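Local structure of polyguluronate lyase (1UAI) at residues D123-F128 / I181-S186; V127-G132 / D141-K146. The protein probably cleaves the poly(alpha-L-guluronate) blocks of alginate by a lyase reaction. All blocks are in the same frame, centred on the assembly; numbering follows the deposited sequence.

In the fold
Both contacts start from strand 124-131 of the jelly-roll beta-sandwich, share V127 and F128, and have centres about 13 Å apart. Contact 1 is buried and joins the two sheets: its second segment takes in the end of strand 176-182, an outermost strand of the seven-stranded sheet, and the loop after it, and the touching is by methyl groups and one imidazole face. Contact 2 is partly buried and stays within the other sheet, reaching the corner at the start of strand 144-149; there R129 and E131 point to the face away from the sandwich interior, and charge, hydrogen bonds and water take over. I181 of contact 1 packs against H145 of contact 2, so the second segments are also in touch.

Contact 1 (D123-F128 / I181-S186); sequences DDVTVF and ISHTSS
V125 and H183 meet head-on, the valine methyls pressing on the flat of the imidazole. CG1 of V125 stands 3.6 Å from the centroid of the H183 ring and only 12° off its normal, a CH-pi contact close to the ring axis. The second methyl lies toward the rim, with V125 CG2 3.6 Å from H183 CE1. Each partner extends from its own backbone toward the other: V125 has CG1 anti to its backbone N (chi1 -180°), and in H183 it is CG that takes the anti place (chi1 -175°). On the far face of the imidazole sits the backbone N of S185, 4.2 Å above the plane, while the ring edge is tied down at NE2 by a hydrogen bond to N188 OD1.

One step along, T126 and I181 pass each other at a slant. CD1 at the end of I181 comes to 3.7 Å from T126 OG1 and 3.8 Å from T126 CB. That hydroxyl is hydrogen-bonded to T138 O, so the methyl meets an already satisfied oxygen. A classic beta bulge opposite I118 turns both V125 and T126 toward the other sheet, where I169 also packs on them.

No hydrogen bond crosses between the segments: dispersion and CH-pi contact join the sheets here, while T126 OG1 and H183 NE2 find their hydrogen bonds at T138 and N188.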
loop_
_atom_site.group_PDB
_atom_site.type_symbol
_atom_site.label_atom_id
_atom_site.label_comp_id
_atom_site.label_asym_id
_atom_site.label_seq_id
_atom_site.Cartn_x
_atom_site.Cartn_y
_atom_site.Cartn_z
ATOM N N ASP A 123 8.989 -11.899 -0.520
ATOM C CA ASP A 123 7.973 -11.352 -1.413
ATOM C C ASP A 123 6.718 -10.972 -0.632
ATOM O O ASP A 123 6.715 -10.989 0.601
ATOM C CB ASP A 123 7.642 -12.386 -2.495
ATOM C CG ASP A 123 6.852 -11.799 -3.649
ATOM O OD1 ASP A 123 7.195 -10.690 -4.112
ATOM O OD2 ASP A 123 5.896 -12.459 -4.104
ATOM N N ASP A 124 5.656 -10.607 -1.344
ATOM C CA ASP A 124 4.413 -10.244 -0.678
ATOM C C ASP A 124 3.806 -11.492 -0.045
ATOM O O ASP A 124 3.857 -12.581 -0.619
ATOM C CB ASP A 124 3.434 -9.595 -1.668
ATOM C CG ASP A 124 3.101 -10.490 -2.845
ATOM O OD1 ASP A 124 4.032 -11.057 -3.450
ATOM O OD2 ASP A 124 1.903 -10.611 -3.177
ATOM N N VAL A 125 3.246 -11.327 1.148
ATOM C CA VAL A 125 2.649 -12.436 1.884
ATOM C C VAL A 125 1.136 -12.462 1.680
ATOM O O VAL A 125 0.560 -13.499 1.354
ATOM C CB VAL A 125 2.986 -12.317 3.387
ATOM C CG1 VAL A 125 2.373 -13.472 4.162
ATOM C CG2 VAL A 125 4.499 -12.298 3.569
ATOM N N THR A 126 0.502 -11.314 1.881
ATOM C CA THR A 126 -0.937 -11.169 1.693
ATOM C C THR A 126 -1.196 -9.681 1.511
ATOM O O THR A 126 -0.614 -8.854 2.216
ATOM C CB THR A 126 -1.739 -11.717 2.902
ATOM O OG1 THR A 126 -3.128 -11.414 2.727
ATOM C CG2 THR A 126 -1.247 -11.118 4.208
ATOM N N VAL A 127 -2.047 -9.342 0.548
ATOM C CA VAL A 127 -2.344 -7.944 0.264
ATOM C C VAL A 127 -3.820 -7.733 -0.066
ATOM O O VAL A 127 -4.550 -8.688 -0.345
ATOM C CB VAL A 127 -1.506 -7.429 -0.955
ATOM C CG1 VAL A 127 -0.088 -7.972 -0.894
ATOM C CG2 VAL A 127 -2.166 -7.836 -2.265
ATOM N N PHE A 128 -4.245 -6.473 -0.005
ATOM C CA PHE A 128 -5.604 -6.078 -0.374
ATOM C C PHE A 128 -5.439 -5.681 -1.838
ATOM O O PHE A 128 -4.748 -4.705 -2.156
ATOM C CB PHE A 128 -6.074 -4.881 0.455
ATOM C CG PHE A 128 -6.602 -5.248 1.819
ATOM C CD1 PHE A 128 -7.963 -5.150 2.100
ATOM C CD2 PHE A 128 -5.742 -5.676 2.826
ATOM C CE1 PHE A 128 -8.460 -5.472 3.363
ATOM C CE2 PHE A 128 -6.229 -6.001 4.093
ATOM C CZ PHE A 128 -7.589 -5.897 4.359
ATOM N N ILE A 181 -4.548 -16.829 7.416
ATOM C CA ILE A 181 -3.465 -17.421 6.646
ATOM C C ILE A 181 -2.312 -17.886 7.525
ATOM O O ILE A 181 -1.827 -17.138 8.371
ATOM C CB ILE A 181 -2.934 -16.397 5.614
ATOM C CG1 ILE A 181 -4.054 -16.036 4.633
ATOM C CG2 ILE A 181 -1.723 -16.957 4.881
ATOM C CD1 ILE A 181 -3.724 -14.878 3.716
ATOM N N SER A 182 -1.883 -19.127 7.325
ATOM C CA SER A 182 -0.765 -19.673 8.085
ATOM C C SER A 182 0.509 -19.030 7.549
ATOM O O SER A 182 0.749 -19.019 6.342
ATOM C CB SER A 182 -0.697 -21.193 7.924
ATOM O OG SER A 182 -1.838 -21.816 8.487
ATOM N N HIS A 183 1.321 -18.492 8.451
ATOM C CA HIS A 183 2.561 -17.825 8.071
ATOM C C HIS A 183 3.495 -17.851 9.275
ATOM O O HIS A 183 3.166 -17.312 10.329
ATOM C CB HIS A 183 2.254 -16.383 7.667
ATOM C CG HIS A 183 3.437 -15.630 7.146
ATOM N ND1 HIS A 183 4.098 -15.988 5.991
ATOM C CD2 HIS A 183 4.065 -14.527 7.614
ATOM C CE1 HIS A 183 5.083 -15.136 5.769
ATOM N NE2 HIS A 183 5.085 -14.240 6.740
ATOM N N THR A 184 4.666 -18.461 9.115
ATOM C CA THR A 184 5.611 -18.580 10.221
ATOM C C THR A 184 6.976 -17.934 10.012
ATOM O O THR A 184 7.817 -17.960 10.909
ATOM C CB THR A 184 5.841 -20.060 10.575
ATOM O OG1 THR A 184 6.353 -20.752 9.429
ATOM C CG2 THR A 184 4.537 -20.709 11.013
ATOM N N SER A 185 7.207 -17.358 8.840
ATOM C CA SER A 185 8.495 -16.729 8.582
ATOM C C SER A 185 8.590 -15.386 9.294
ATOM O O SER A 185 7.574 -14.787 9.652
ATOM C CB SER A 185 8.700 -16.526 7.080
ATOM O OG SER A 185 7.776 -15.588 6.561
ATOM N N SER A 186 9.818 -14.926 9.513
ATOM C CA SER A 186 10.053 -13.638 10.149
ATOM C C SER A 186 10.420 -12.656 9.042
ATOM O O SER A 186 10.243 -12.961 7.862
ATOM C CB SER A 186 11.190 -13.743 11.170
ATOM O OG SER A 186 10.822 -14.583 12.251
#

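Contact 2 (V127-G132 / D141-K146)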
loop_
_atom_site.group_PDB
_atom_site.type_symbol
_atom_site.label_atom_id
_atom_site.label_comp_id
_atom_site.label_asym_id
_atom_site.label_seq_id
_atom_site.Cartn_x
_atom_site.Cartn_y
_atom_site.Cartn_z
ATOM N N VAL A 127 -2.047 -9.342 0.548
ATOM C CA VAL A 127 -2.344 -7.944 0.264
ATOM C C VAL A 127 -3.820 -7.733 -0.066
ATOM O O VAL A 127 -4.550 -8.688 -0.345
ATOM C CB VAL A 127 -1.506 -7.429 -0.955
ATOM C CG1 VAL A 127 -0.088 -7.972 -0.894
ATOM C CG2 VAL A 127 -2.166 -7.836 -2.265
ATOM N N PHE A 128 -4.245 -6.473 -0.005
ATOM C CA PHE A 128 -5.604 -6.078 -0.374
ATOM C C PHE A 128 -5.439 -5.681 -1.838
ATOM O O PHE A 128 -4.748 -4.705 -2.156
ATOM C CB PHE A 128 -6.074 -4.881 0.455
ATOM C CG PHE A 128 -6.602 -5.248 1.819
ATOM C CD1 PHE A 128 -7.963 -5.150 2.100
ATOM C CD2 PHE A 128 -5.742 -5.676 2.826
ATOM C CE1 PHE A 128 -8.460 -5.472 3.363
ATOM C CE2 PHE A 128 -6.229 -6.001 4.093
ATOM C CZ PHE A 128 -7.589 -5.897 4.359
ATOM N N ARG A 129 -6.071 -6.448 -2.718
ATOM C CA ARG A 129 -5.950 -6.254 -4.154
ATOM C C ARG A 129 -7.289 -6.050 -4.850
ATOM O O ARG A 129 -8.178 -6.900 -4.768
ATOM C CB ARG A 129 -5.243 -7.479 -4.747
ATOM C CG ARG A 129 -5.062 -7.465 -6.256
ATOM C CD ARG A 129 -4.509 -8.798 -6.758
ATOM N NE ARG A 129 -4.287 -8.774 -8.201
ATOM C CZ ARG A 129 -3.099 -8.623 -8.778
ATOM N NH1 ARG A 129 -2.004 -8.496 -8.041
ATOM N NH2 ARG A 129 -3.009 -8.568 -10.101
ATOM N N LEU A 130 -7.427 -4.924 -5.543
ATOM C CA LEU A 130 -8.653 -4.638 -6.274
ATOM C C LEU A 130 -8.459 -4.897 -7.764
ATOM O O LEU A 130 -7.458 -4.480 -8.353
ATOM C CB LEU A 130 -9.080 -3.177 -6.085
ATOM C CG LEU A 130 -10.340 -2.743 -6.849
ATOM C CD1 LEU A 130 -11.548 -3.505 -6.315
ATOM C CD2 LEU A 130 -10.555 -1.243 -6.707
ATOM N N GLU A 131 -9.414 -5.611 -8.354
ATOM C CA GLU A 131 -9.420 -5.889 -9.787
ATOM C C GLU A 131 -10.826 -5.501 -10.241
ATOM O O GLU A 131 -11.784 -6.234 -10.002
ATOM C CB GLU A 131 -9.158 -7.373 -10.071
ATOM C CG GLU A 131 -7.842 -7.879 -9.498
ATOM C CD GLU A 131 -7.430 -9.238 -10.038
ATOM O OE1 GLU A 131 -8.296 -9.979 -10.550
ATOM O OE2 GLU A 131 -6.231 -9.574 -9.941
ATOM N N GLY A 132 -10.952 -4.335 -10.871
ATOM C CA GLY A 132 -12.259 -3.872 -11.310
ATOM C C GLY A 132 -13.095 -3.519 -10.092
ATOM O O GLY A 132 -12.791 -2.555 -9.387
ATOM N N ASP A 141 1.275 -16.019 -4.190
ATOM C CA ASP A 141 1.008 -15.800 -5.607
ATOM C C ASP A 141 -0.456 -15.954 -6.004
ATOM O O ASP A 141 -0.805 -15.725 -7.160
ATOM C CB ASP A 141 1.856 -16.745 -6.461
ATOM C CG ASP A 141 3.340 -16.550 -6.249
ATOM O OD1 ASP A 141 3.787 -15.384 -6.227
ATOM O OD2 ASP A 141 4.058 -17.561 -6.112
ATOM N N ASP A 142 -1.311 -16.345 -5.064
ATOM C CA ASP A 142 -2.729 -16.505 -5.377
ATOM C C ASP A 142 -3.435 -15.163 -5.222
ATOM O O ASP A 142 -3.816 -14.770 -4.113
ATOM C CB ASP A 142 -3.377 -17.541 -4.456
ATOM C CG ASP A 142 -4.809 -17.864 -4.856
ATOM O OD1 ASP A 142 -5.343 -17.203 -5.771
ATOM O OD2 ASP A 142 -5.401 -18.781 -4.252
ATOM N N THR A 143 -3.609 -14.473 -6.345
ATOM C CA THR A 143 -4.251 -13.162 -6.367
ATOM C C THR A 143 -5.742 -13.194 -6.036
ATOM O O THR A 143 -6.335 -12.148 -5.770
ATOM C CB THR A 143 -4.099 -12.492 -7.750
ATOM O OG1 THR A 143 -4.709 -13.322 -8.746
ATOM C CG2 THR A 143 -2.631 -12.282 -8.092
ATOM N N HIS A 144 -6.342 -14.383 -6.057
ATOM C CA HIS A 144 -7.771 -14.527 -5.781
ATOM C C HIS A 144 -8.064 -15.413 -4.568
ATOM O O HIS A 144 -9.130 -16.020 -4.479
ATOM C CB HIS A 144 -8.480 -15.111 -7.008
ATOM C CG HIS A 144 -8.455 -14.219 -8.211
ATOM N ND1 HIS A 144 -8.832 -14.655 -9.463
ATOM C CD2 HIS A 144 -8.112 -12.917 -8.355
ATOM C CE1 HIS A 144 -8.723 -13.661 -10.326
ATOM N NE2 HIS A 144 -8.286 -12.595 -9.679
ATOM N N HIS A 145 -7.123 -15.478 -3.634
ATOM C CA HIS A 145 -7.280 -16.302 -2.439
ATOM C C HIS A 145 -8.657 -16.169 -1.785
ATOM O O HIS A 145 -9.322 -17.170 -1.510
ATOM C CB HIS A 145 -6.183 -15.951 -1.434
ATOM C CG HIS A 145 -6.362 -16.593 -0.095
ATOM N ND1 HIS A 145 -6.208 -17.947 0.114
ATOM C CD2 HIS A 145 -6.704 -16.063 1.103
ATOM C CE1 HIS A 145 -6.447 -18.223 1.384
ATOM N NE2 HIS A 145 -6.751 -17.097 2.005
ATOM N N LYS A 146 -9.081 -14.935 -1.536
ATOM C CA LYS A 146 -10.379 -14.688 -0.921
ATOM C C LYS A 146 -11.036 -13.443 -1.493
ATOM O O LYS A 146 -10.485 -12.348 -1.414
ATOM C CB LYS A 146 -10.233 -14.531 0.599
ATOM C CG LYS A 146 -11.473 -13.981 1.308
ATOM C CD LYS A 146 -12.677 -14.905 1.204
ATOM C CE LYS A 146 -13.871 -14.302 1.931
ATOM N NZ LYS A 146 -15.072 -15.176 1.874
HETATM O O HOH W 1 -5.146 -11.768 -10.951
#
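An antiparallel meander of strands 124-131, 134-139 and 144-149 carries this contact, in which R129 and E131 of the first strand meet T143 and H144 at the corner where the third begins, across the face of the middle one. E131 takes the central place. Its OE1 accepts a hydrogen bond from H144 NE2 at 2.8 Å, with an N-H...O angle of 161°; the oxygen lies near the imidazole plane, whereas the nitrogen comes from above the carboxylate, the two planes being 77° apart. The other oxygen, E131 OE2, receives R129 NE on its anti side at 2.7 Å in a salt bridge, and a water 2.6 Å from E131 OE2 links it to T143 OG1, 2.7 Å from that water.

R129 is stretched out from CG to NE, with CG anti to its backbone N (chi1 178°), which lays the guanidinium under the threonine. T143 CG2 stands over the centre of one guanidinium face, 3.8 Å from R129 CZ. Y136 of the middle strand stacks with the H144 ring.

The corner is a type I beta turn from D142 to H145 and also holds an Asx turn, in which H144 N donates to D142 OD1 (3.0 Å). With F128 directed to F99 and F162 in the sandwich interior, alternate residues R129 and E131 form a polar network on the opposite face, the inside-outside alternation of a jelly-roll beta-sandwich strand.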